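PDB 5JJ6: adenosine monophosphate-protein transferase FICD homolog from Caenorhabditis elegans, which belongs to the Fic/DOC family of Fido-domain proteins, here an almost entirely helical chain, and is the worm homolog of FICD. Local coordinates for residues D106-F120 with R331-I345. Numbering follows the deposited sequence.
Sequences DRKMLRSVHDLRDEF and RYVAKHSEASIQRYI
Helices 106-120 and 331-345 run side by side in the same direction, their axes 24° apart and 9.9 Å at closest approach, the nearest CA pairs being Asp106 with Arg331, Val113 with Glu338 and Phe120 with Ile341. The backbones come nearest in the middle, where Val113 CA lies 5.7 Å from Glu338 CA. A salt bridge joins the segments at their N-terminal ends: Arg331 bends at its third torsion and brings NH1 up to both carboxylate oxygens of Asp106, with a weak hydrogen bond to OD1 (2.7 Å from NH1), the guanidinium and carboxylate planes turned 46° apart. Just inside it, Met109, bent at its last torsion, crosses Arg331 at about a right angle, CE 4.0 Å from Arg331 CG, with SD beside Ala334 CB, the small methyl that Leu110 CD2 also approaches. Val113 turns CG2 to the carbonyl O of Ala334 and to the side chain of Glu338, CB and carboxylate alike. Leu116 comes next along the seam. Its CG meets Ile341 CG2 at 3.7 Å as the two side chains slide past each other in opposite directions, while Leu116 CD2 presses on Glu338 CG. With CG1 beside its own backbone N (chi1 -63°) and the chain extended beyond it, Ile341 brings CD1 against CA and CB of Arg117, 3.6 Å from CA. Phe120 is the last residue of its segment to pack. Its CB rests on Ile341 CG2, Ile345 CD1 lies at the ring edge, and CE1 comes within 3.5 Å of Tyr344 CB; the two aromatic rings are oblique, centroids 5.4 Å apart. The largely apolar seam thus joins the last part of the long helix 89-120 to helix 327-346, the last helix of the model. Helix 263-277 touches both through Ile264, which meets Val113 and Val333, Val72 and Gln76 of helix 71-84 touch the side chain of Arg331, and Tyr344 OH hydrogen-bonds Thr136 of helix 127-148.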
ATOM      1  N   ASP B 106     -28.383  32.767  -5.731  1.00 47.89           N
ATOM      2  CA  ASP B 106     -27.904  31.402  -5.617  1.00 47.99           C
ATOM      3  C   ASP B 106     -28.834  30.402  -6.265  1.00 48.80           C
ATOM      4  O   ASP B 106     -28.378  29.468  -6.928  1.00 56.52           O
ATOM      5  CB  ASP B 106     -27.701  31.029  -4.153  1.00 48.05           C
ATOM      6  CG  ASP B 106     -26.428  31.607  -3.585  1.00 52.42           C
ATOM      7  OD1 ASP B 106     -25.541  31.973  -4.394  1.00 57.25           O
ATOM      8  OD2 ASP B 106     -26.299  31.686  -2.340  1.00 54.10           O
ATOM      9  N   ARG B 107     -30.134  30.576  -6.062  1.00 53.51           N
ATOM     10  CA  ARG B 107     -31.083  29.630  -6.629  1.00 51.64           C
ATOM     11  C   ARG B 107     -31.034  29.635  -8.150  1.00 51.82           C
ATOM     12  O   ARG B 107     -31.104  28.577  -8.788  1.00 52.55           O
ATOM     13  CB  ARG B 107     -32.498  29.935  -6.150  1.00 52.27           C
ATOM     14  CG  ARG B 107     -32.962  29.032  -5.023  1.00 57.94           C
ATOM     15  CD  ARG B 107     -34.458  29.153  -4.802  1.00 63.88           C
ATOM     16  NE  ARG B 107     -34.847  30.548  -4.614  1.00 76.33           N
ATOM     17  CZ  ARG B 107     -34.806  31.189  -3.445  1.00 79.11           C
ATOM     18  NH1 ARG B 107     -34.402  30.554  -2.346  1.00 76.26           N
ATOM     19  NH2 ARG B 107     -35.178  32.464  -3.372  1.00 68.20           N
ATOM     20  N   LYS B 108     -30.859  30.812  -8.744  1.00 52.89           N
ATOM     21  CA  LYS B 108     -30.756  30.828 -10.197  1.00 55.04           C
ATOM     22  C   LYS B 108     -29.403  30.365 -10.721  1.00 58.86           C
ATOM     23  O   LYS B 108     -29.339  29.765 -11.792  1.00 62.75           O
ATOM     24  CB  LYS B 108     -31.087  32.215 -10.752  1.00 57.53           C
ATOM     25  CG  LYS B 108     -29.989  33.240 -10.669  1.00 55.84           C
ATOM     26  CD  LYS B 108     -30.351  34.460 -11.509  1.00 67.03           C
ATOM     27  CE  LYS B 108     -30.463  34.105 -12.993  1.00 73.79           C
ATOM     28  NZ  LYS B 108     -30.560  35.316 -13.874  1.00 74.62           N
ATOM     29  N   MET B 109     -28.331  30.597  -9.970  1.00 60.80           N
ATOM     30  CA  MET B 109     -27.058  29.946 -10.294  1.00 56.41           C
ATOM     31  C   MET B 109     -27.222  28.443 -10.393  1.00 53.05           C
ATOM     32  O   MET B 109     -26.897  27.844 -11.421  1.00 59.58           O
ATOM     33  CB  MET B 109     -26.000  30.255  -9.241  1.00 60.70           C
ATOM     34  CG  MET B 109     -24.753  29.407  -9.377  1.00 62.18           C
ATOM     35  SD  MET B 109     -23.747  29.436  -7.873  1.00 77.62           S
ATOM     36  CE  MET B 109     -24.797  28.580  -6.708  1.00 46.10           C
ATOM     37  N   LEU B 110     -27.734  27.837  -9.328  1.00 49.21           N
ATOM     38  CA  LEU B 110     -28.007  26.405  -9.350  1.00 51.89           C
ATOM     39  C   LEU B 110     -28.884  25.967 -10.520  1.00 56.28           C
ATOM     40  O   LEU B 110     -28.643  24.918 -11.121  1.00 57.45           O
ATOM     41  CB  LEU B 110     -28.661  25.970  -8.050  1.00 46.99           C
ATOM     42  CG  LEU B 110     -27.759  26.024  -6.827  1.00 48.72           C
ATOM     43  CD1 LEU B 110     -28.414  25.272  -5.690  1.00 49.93           C
ATOM     44  CD2 LEU B 110     -26.382  25.444  -7.132  1.00 49.75           C
ATOM     45  N   ARG B 111     -29.907  26.757 -10.840  1.00 60.77           N
ATOM     46  CA  ARG B 111     -30.751  26.421 -11.984  1.00 61.13           C
ATOM     47  C   ARG B 111     -29.957  26.427 -13.291  1.00 60.35           C
ATOM     48  O   ARG B 111     -30.124  25.543 -14.126  1.00 64.37           O
ATOM     49  CB  ARG B 111     -31.952  27.359 -12.068  1.00 61.06           C
ATOM     50  CG  ARG B 111     -33.263  26.653 -11.711  1.00 63.49           C
ATOM     51  CD  ARG B 111     -34.365  27.643 -11.414  1.00 66.66           C
ATOM     52  NE  ARG B 111     -34.202  28.853 -12.214  1.00 80.73           N
ATOM     53  CZ  ARG B 111     -34.145  30.085 -11.714  1.00 74.21           C
ATOM     54  NH1 ARG B 111     -34.231  30.278 -10.400  1.00 60.09           N
ATOM     55  NH2 ARG B 111     -33.992  31.124 -12.531  1.00 75.67           N
ATOM     56  N   SER B 112     -29.074  27.408 -13.444  1.00 57.82           N
ATOM     57  CA  SER B 112     -28.257  27.549 -14.644  1.00 60.40           C
ATOM     58  C   SER B 112     -27.323  26.340 -14.807  1.00 61.48           C
ATOM     59  O   SER B 112     -27.223  25.751 -15.895  1.00 65.67           O
ATOM     60  CB  SER B 112     -27.464  28.853 -14.592  1.00 60.13           C
ATOM     61  OG  SER B 112     -26.352  28.799 -15.462  1.00 72.35           O
ATOM     62  N   VAL B 113     -26.644  25.972 -13.723  1.00 59.90           N
ATOM     63  CA  VAL B 113     -25.783  24.795 -13.736  1.00 61.18           C
ATOM     64  C   VAL B 113     -26.582  23.542 -14.091  1.00 61.99           C
ATOM     65  O   VAL B 113     -26.135  22.707 -14.877  1.00 66.02           O
ATOM     66  CB  VAL B 113     -25.103  24.578 -12.369  1.00 63.42           C
ATOM     67  CG1 VAL B 113     -24.422  23.216 -12.301  1.00 60.65           C
ATOM     68  CG2 VAL B 113     -24.102  25.683 -12.104  1.00 67.57           C
ATOM     69  N   HIS B 114     -27.772  23.413 -13.527  1.00 62.36           N
ATOM     70  CA  HIS B 114     -28.611  22.270 -13.854  1.00 63.75           C
ATOM     71  C   HIS B 114     -29.031  22.230 -15.333  1.00 71.80           C
ATOM     72  O   HIS B 114     -29.015  21.159 -15.947  1.00 72.28           O
ATOM     73  CB  HIS B 114     -29.821  22.234 -12.936  1.00 58.92           C
ATOM     74  CG  HIS B 114     -29.561  21.495 -11.660  1.00 65.08           C
ATOM     75  ND1 HIS B 114     -30.043  20.229 -11.420  1.00 73.20           N
ATOM     76  CD2 HIS B 114     -28.839  21.841 -10.564  1.00 64.51           C
ATOM     77  CE1 HIS B 114     -29.641  19.827 -10.224  1.00 75.12           C
ATOM     78  NE2 HIS B 114     -28.908  20.785  -9.686  1.00 65.05           N
ATOM     79  N   ASP B 115     -29.373  23.371 -15.932  1.00 69.28           N
ATOM     80  CA  ASP B 115     -29.827  23.306 -17.321  1.00 71.94           C
ATOM     81  C   ASP B 115     -28.632  23.009 -18.233  1.00 76.20           C
ATOM     82  O   ASP B 115     -28.756  22.315 -19.261  1.00 81.65           O
ATOM     83  CB  ASP B 115     -30.499  24.615 -17.776  1.00 65.01           C
ATOM     84  CG  ASP B 115     -31.532  25.143 -16.783  1.00 85.11           C
ATOM     85  OD1 ASP B 115     -32.315  24.334 -16.221  1.00 90.48           O
ATOM     86  OD2 ASP B 115     -31.589  26.386 -16.594  1.00 83.46           O
ATOM     87  N   LEU B 116     -27.455  23.453 -17.812  1.00 74.56           N
ATOM     88  CA  LEU B 116     -26.258  23.153 -18.582  1.00 68.54           C
ATOM     89  C   LEU B 116     -25.885  21.665 -18.452  1.00 74.26           C
ATOM     90  O   LEU B 116     -25.357  21.059 -19.395  1.00 75.51           O
ATOM     91  CB  LEU B 116     -25.122  24.058 -18.130  1.00 60.29           C
ATOM     92  CG  LEU B 116     -23.800  23.936 -18.854  1.00 70.44           C
ATOM     93  CD1 LEU B 116     -24.023  24.261 -20.324  1.00 69.83           C
ATOM     94  CD2 LEU B 116     -22.803  24.900 -18.240  1.00 73.35           C
ATOM     95  N   ARG B 117     -26.216  21.061 -17.308  1.00 76.46           N
ATOM     96  CA  ARG B 117     -26.042  19.616 -17.145  1.00 71.83           C
ATOM     97  C   ARG B 117     -27.004  18.877 -18.054  1.00 75.08           C
ATOM     98  O   ARG B 117     -26.636  17.890 -18.682  1.00 74.72           O
ATOM     99  CB  ARG B 117     -26.259  19.153 -15.698  1.00 67.44           C
ATOM    100  CG  ARG B 117     -26.342  17.621 -15.572  1.00 65.28           C
ATOM    101  CD  ARG B 117     -27.222  17.145 -14.427  1.00 66.55           C
ATOM    102  NE  ARG B 117     -28.628  17.475 -14.644  1.00 80.39           N
ATOM    103  CZ  ARG B 117     -29.567  17.433 -13.699  1.00 83.40           C
ATOM    104  NH1 ARG B 117     -29.254  17.067 -12.458  1.00 73.87           N
ATOM    105  NH2 ARG B 117     -30.824  17.760 -13.993  1.00 77.52           N
ATOM    106  N   ASP B 118     -28.249  19.342 -18.109  1.00 80.70           N
ATOM    107  CA  ASP B 118     -29.224  18.697 -18.979  1.00 82.26           C
ATOM    108  C   ASP B 118     -28.786  18.768 -20.435  1.00 90.00           C
ATOM    109  O   ASP B 118     -29.019  17.827 -21.196  1.00 92.87           O
ATOM    110  CB  ASP B 118     -30.613  19.315 -18.816  1.00 71.16           C
ATOM    111  CG  ASP B 118     -31.242  18.970 -17.486  1.00 88.96           C
ATOM    112  OD1 ASP B 118     -30.883  17.910 -16.925  1.00 90.40           O
ATOM    113  OD2 ASP B 118     -32.106  19.741 -17.010  1.00 96.95           O
ATOM    114  N   GLU B 119     -28.106  19.843 -20.825  1.00 83.32           N
ATOM    115  CA  GLU B 119     -27.671  19.906 -22.214  1.00 81.59           C
ATOM    116  C   GLU B 119     -26.315  19.203 -22.423  1.00 88.75           C
ATOM    117  O   GLU B 119     -25.918  18.915 -23.558  1.00 91.98           O
ATOM    118  CB  GLU B 119     -27.625  21.371 -22.675  1.00 82.03           C
ATOM    119  CG  GLU B 119     -26.435  21.750 -23.546  1.00 87.48           C
ATOM    120  CD  GLU B 119     -26.456  23.198 -23.984  1.00102.53           C
ATOM    121  OE1 GLU B 119     -27.508  23.859 -23.804  1.00103.05           O
ATOM    122  OE2 GLU B 119     -25.424  23.668 -24.517  1.00 92.08           O
ATOM    123  N   PHE B 120     -25.656  18.816 -21.334  1.00 89.49           N
ATOM    124  CA  PHE B 120     -24.498  17.923 -21.453  1.00 83.90           C
ATOM    125  C   PHE B 120     -24.926  16.499 -21.800  1.00 88.19           C
ATOM    126  O   PHE B 120     -24.262  15.819 -22.581  1.00 88.79           O
ATOM    127  CB  PHE B 120     -23.671  17.921 -20.164  1.00 76.78           C
ATOM    128  CG  PHE B 120     -22.655  16.809 -20.088  1.00 76.99           C
ATOM    129  CD1 PHE B 120     -21.477  16.870 -20.822  1.00 82.92           C
ATOM    130  CD2 PHE B 120     -22.868  15.708 -19.267  1.00 76.64           C
ATOM    131  CE1 PHE B 120     -20.528  15.844 -20.749  1.00 75.69           C
ATOM    132  CE2 PHE B 120     -21.927  14.678 -19.186  1.00 71.26           C
ATOM    133  CZ  PHE B 120     -20.755  14.749 -19.929  1.00 68.34           C
ATOM    134  N   ARG B 331     -21.269  27.347  -3.805  1.00 35.64           N
ATOM    135  CA  ARG B 331     -21.046  28.196  -4.959  1.00 38.98           C
ATOM    136  C   ARG B 331     -19.793  27.766  -5.692  1.00 39.82           C
ATOM    137  O   ARG B 331     -19.739  27.803  -6.924  1.00 42.47           O
ATOM    138  CB  ARG B 331     -20.945  29.670  -4.542  1.00 42.49           C
ATOM    139  CG  ARG B 331     -22.270  30.273  -4.044  1.00 41.80           C
ATOM    140  CD  ARG B 331     -22.159  31.771  -3.827  1.00 41.05           C
ATOM    141  NE  ARG B 331     -22.005  32.141  -2.431  1.00 36.05           N
ATOM    142  CZ  ARG B 331     -22.960  32.712  -1.712  1.00 43.58           C
ATOM    143  NH1 ARG B 331     -24.122  32.988  -2.270  1.00 52.01           N
ATOM    144  NH2 ARG B 331     -22.760  33.025  -0.440  1.00 48.92           N
ATOM    145  N   TYR B 332     -18.797  27.339  -4.925  1.00 43.78           N
ATOM    146  CA  TYR B 332     -17.518  26.874  -5.476  1.00 40.40           C
ATOM    147  C   TYR B 332     -17.679  25.606  -6.306  1.00 38.10           C
ATOM    148  O   TYR B 332     -17.310  25.578  -7.501  1.00 42.00           O
ATOM    149  CB  TYR B 332     -16.514  26.660  -4.338  1.00 35.03           C
ATOM    150  CG  TYR B 332     -15.178  26.091  -4.753  1.00 38.56           C
ATOM    151  CD1 TYR B 332     -14.213  26.883  -5.348  1.00 40.11           C
ATOM    152  CD2 TYR B 332     -14.868  24.762  -4.507  1.00 39.08           C
ATOM    153  CE1 TYR B 332     -12.992  26.364  -5.722  1.00 38.01           C
ATOM    154  CE2 TYR B 332     -13.655  24.235  -4.869  1.00 37.07           C
ATOM    155  CZ  TYR B 332     -12.716  25.035  -5.482  1.00 40.59           C
ATOM    156  OH  TYR B 332     -11.491  24.498  -5.845  1.00 39.21           O
ATOM    157  N   VAL B 333     -18.238  24.561  -5.700  1.00 35.39           N
ATOM    158  CA  VAL B 333     -18.394  23.314  -6.443  1.00 41.52           C
ATOM    159  C   VAL B 333     -19.356  23.521  -7.628  1.00 46.46           C
ATOM    160  O   VAL B 333     -19.171  22.896  -8.684  1.00 49.20           O
ATOM    161  CB  VAL B 333     -18.836  22.111  -5.550  1.00 31.61           C
ATOM    162  CG1 VAL B 333     -18.639  22.408  -4.084  1.00 37.46           C
ATOM    163  CG2 VAL B 333     -20.226  21.674  -5.846  1.00 33.15           C
ATOM    164  N   ALA B 334     -20.352  24.398  -7.479  1.00 43.64           N
ATOM    165  CA  ALA B 334     -21.227  24.725  -8.603  1.00 39.81           C
ATOM    166  C   ALA B 334     -20.428  25.345  -9.746  1.00 41.68           C
ATOM    167  O   ALA B 334     -20.545  24.935 -10.901  1.00 51.76           O
ATOM    168  CB  ALA B 334     -22.321  25.657  -8.173  1.00 44.33           C
ATOM    169  N   LYS B 335     -19.618  26.342  -9.423  1.00 41.92           N
ATOM    170  CA  LYS B 335     -18.780  26.994 -10.426  1.00 42.85           C
ATOM    171  C   LYS B 335     -17.952  25.986 -11.201  1.00 47.02           C
ATOM    172  O   LYS B 335     -17.852  26.061 -12.439  1.00 47.77           O
ATOM    173  CB  LYS B 335     -17.847  28.021  -9.782  1.00 39.79           C
ATOM    174  CG  LYS B 335     -16.800  28.563 -10.719  1.00 35.28           C
ATOM    175  CD  LYS B 335     -15.913  29.608 -10.066  1.00 29.12           C
ATOM    176  CE  LYS B 335     -14.979  30.196 -11.096  1.00 29.48           C
ATOM    177  NZ  LYS B 335     -14.396  31.491 -10.692  1.00 41.72           N
ATOM    178  N   HIS B 336     -17.375  25.024 -10.484  1.00 49.78           N
ATOM    179  CA  HIS B 336     -16.419  24.139 -11.149  1.00 46.29           C
ATOM    180  C   HIS B 336     -17.039  22.933 -11.843  1.00 50.06           C
ATOM    181  O   HIS B 336     -16.470  22.431 -12.813  1.00 58.40           O
ATOM    182  CB  HIS B 336     -15.360  23.677 -10.164  1.00 38.98           C
ATOM    183  CG  HIS B 336     -14.375  24.744  -9.835  1.00 37.27           C
ATOM    184  ND1 HIS B 336     -13.790  25.528 -10.804  1.00 35.62           N
ATOM    185  CD2 HIS B 336     -13.893  25.186  -8.652  1.00 40.28           C
ATOM    186  CE1 HIS B 336     -12.973  26.394 -10.234  1.00 37.03           C
ATOM    187  NE2 HIS B 336     -13.021  26.210  -8.928  1.00 42.83           N
ATOM    188  N   SER B 337     -18.197  22.469 -11.395  1.00 46.53           N
ATOM    189  CA  SER B 337     -18.890  21.478 -12.199  1.00 49.30           C
ATOM    190  C   SER B 337     -19.408  22.169 -13.464  1.00 54.78           C
ATOM    191  O   SER B 337     -19.473  21.555 -14.538  1.00 57.97           O
ATOM    192  CB  SER B 337     -20.013  20.795 -11.430  1.00 46.97           C
ATOM    193  OG  SER B 337     -20.808  21.736 -10.757  1.00 53.53           O
ATOM    194  N   GLU B 338     -19.760  23.450 -13.354  1.00 53.27           N
ATOM    195  CA  GLU B 338     -20.135  24.182 -14.557  1.00 55.41           C
ATOM    196  C   GLU B 338     -18.917  24.258 -15.500  1.00 58.17           C
ATOM    197  O   GLU B 338     -19.059  24.070 -16.699  1.00 61.02           O
ATOM    198  CB  GLU B 338     -20.689  25.580 -14.225  1.00 53.41           C
ATOM    199  CG  GLU B 338     -20.788  26.520 -15.438  1.00 63.56           C
ATOM    200  CD  GLU B 338     -21.931  27.543 -15.354  1.00 81.18           C
ATOM    201  OE1 GLU B 338     -22.006  28.424 -16.240  1.00 81.54           O
ATOM    202  OE2 GLU B 338     -22.752  27.479 -14.411  1.00 89.91           O
ATOM    203  N   ALA B 339     -17.724  24.525 -14.970  1.00 54.91           N
ATOM    204  CA  ALA B 339     -16.531  24.572 -15.822  1.00 53.58           C
ATOM    205  C   ALA B 339     -16.177  23.200 -16.428  1.00 63.08           C
ATOM    206  O   ALA B 339     -15.592  23.127 -17.508  1.00 58.78           O
ATOM    207  CB  ALA B 339     -15.343  25.121 -15.048  1.00 46.83           C
ATOM    208  N   SER B 340     -16.489  22.123 -15.706  1.00 60.19           N
ATOM    209  CA  SER B 340     -16.310  20.757 -16.203  1.00 55.66           C
ATOM    210  C   SER B 340     -17.217  20.480 -17.398  1.00 63.86           C
ATOM    211  O   SER B 340     -16.758  20.116 -18.503  1.00 71.45           O
ATOM    212  CB  SER B 340     -16.581  19.746 -15.089  1.00 53.62           C
ATOM    213  OG  SER B 340     -15.774  20.019 -13.955  1.00 52.88           O
ATOM    214  N   ILE B 341     -18.518  20.631 -17.167  1.00 61.96           N
ATOM    215  CA  ILE B 341     -19.483  20.461 -18.237  1.00 61.72           C
ATOM    216  C   ILE B 341     -19.073  21.325 -19.416  1.00 68.39           C
ATOM    217  O   ILE B 341     -19.119  20.893 -20.556  1.00 72.08           O
ATOM    218  CB  ILE B 341     -20.897  20.833 -17.786  1.00 60.45           C
ATOM    219  CG1 ILE B 341     -21.346  19.891 -16.674  1.00 64.18           C
ATOM    220  CG2 ILE B 341     -21.864  20.728 -18.934  1.00 68.55           C
ATOM    221  CD1 ILE B 341     -22.695  20.225 -16.093  1.00 57.77           C
ATOM    222  N   GLN B 342     -18.621  22.535 -19.123  1.00 69.46           N
ATOM    223  CA  GLN B 342     -18.189  23.465 -20.150  1.00 70.79           C
ATOM    224  C   GLN B 342     -16.993  22.906 -20.918  1.00 73.38           C
ATOM    225  O   GLN B 342     -16.888  23.094 -22.125  1.00 81.20           O
ATOM    226  CB  GLN B 342     -17.851  24.824 -19.547  1.00 70.91           C
ATOM    227  CG  GLN B 342     -17.958  25.958 -20.544  1.00 73.21           C
ATOM    228  CD  GLN B 342     -19.358  26.049 -21.133  1.00 83.31           C
ATOM    229  OE1 GLN B 342     -19.701  25.324 -22.069  1.00 84.32           O
ATOM    230  NE2 GLN B 342     -20.189  26.916 -20.556  1.00 80.10           N
ATOM    231  N   ARG B 343     -16.075  22.260 -20.206  1.00 72.31           N
ATOM    232  CA  ARG B 343     -14.933  21.601 -20.840  1.00 71.46           C
ATOM    233  C   ARG B 343     -15.419  20.624 -21.899  1.00 78.47           C
ATOM    234  O   ARG B 343     -14.937  20.639 -23.033  1.00 79.65           O
ATOM    235  CB  ARG B 343     -14.082  20.851 -19.813  1.00 67.07           C
ATOM    236  CG  ARG B 343     -12.705  20.499 -20.300  1.00 68.49           C
ATOM    237  CD  ARG B 343     -11.850  19.916 -19.186  1.00 76.38           C
ATOM    238  NE  ARG B 343     -11.112  18.745 -19.665  1.00 74.43           N
ATOM    239  CZ  ARG B 343     -11.586  17.502 -19.638  1.00 72.20           C
ATOM    240  NH1 ARG B 343     -10.852  16.498 -20.100  1.00 60.96           N
ATOM    241  NH2 ARG B 343     -12.799  17.263 -19.147  1.00 74.16           N
ATOM    242  N   TYR B 344     -16.378  19.775 -21.534  1.00 78.91           N
ATOM    243  CA  TYR B 344     -16.903  18.830 -22.524  1.00 76.27           C
ATOM    244  C   TYR B 344     -17.705  19.486 -23.653  1.00 81.64           C
ATOM    245  O   TYR B 344     -17.510  19.167 -24.822  1.00 86.08           O
ATOM    246  CB  TYR B 344     -17.770  17.771 -21.843  1.00 73.98           C
ATOM    247  CG  TYR B 344     -16.993  16.862 -20.928  1.00 75.42           C
ATOM    248  CD1 TYR B 344     -16.342  15.749 -21.436  1.00 80.39           C
ATOM    249  CD2 TYR B 344     -16.901  17.111 -19.565  1.00 68.67           C
ATOM    250  CE1 TYR B 344     -15.626  14.903 -20.619  1.00 78.97           C
ATOM    251  CE2 TYR B 344     -16.179  16.269 -18.737  1.00 67.64           C
ATOM    252  CZ  TYR B 344     -15.547  15.165 -19.274  1.00 71.12           C
ATOM    253  OH  TYR B 344     -14.829  14.310 -18.477  1.00 70.90           O
ATOM    254  N   ILE B 345     -18.572  20.429 -23.301  1.00 82.08           N
ATOM    255  CA  ILE B 345     -19.427  21.121 -24.261  1.00 83.16           C
ATOM    256  C   ILE B 345     -18.620  21.878 -25.316  1.00 84.51           C
ATOM    257  O   ILE B 345     -18.825  21.696 -26.514  1.00 88.46           O
ATOM    258  CB  ILE B 345     -20.366  22.131 -23.534  1.00 84.59           C
ATOM    259  CG1 ILE B 345     -21.445  21.410 -22.713  1.00 76.54           C
ATOM    260  CG2 ILE B 345     -20.952  23.147 -24.510  1.00 79.77           C
ATOM    261  CD1 ILE B 345     -22.099  20.262 -23.426  1.00 85.84           C
TER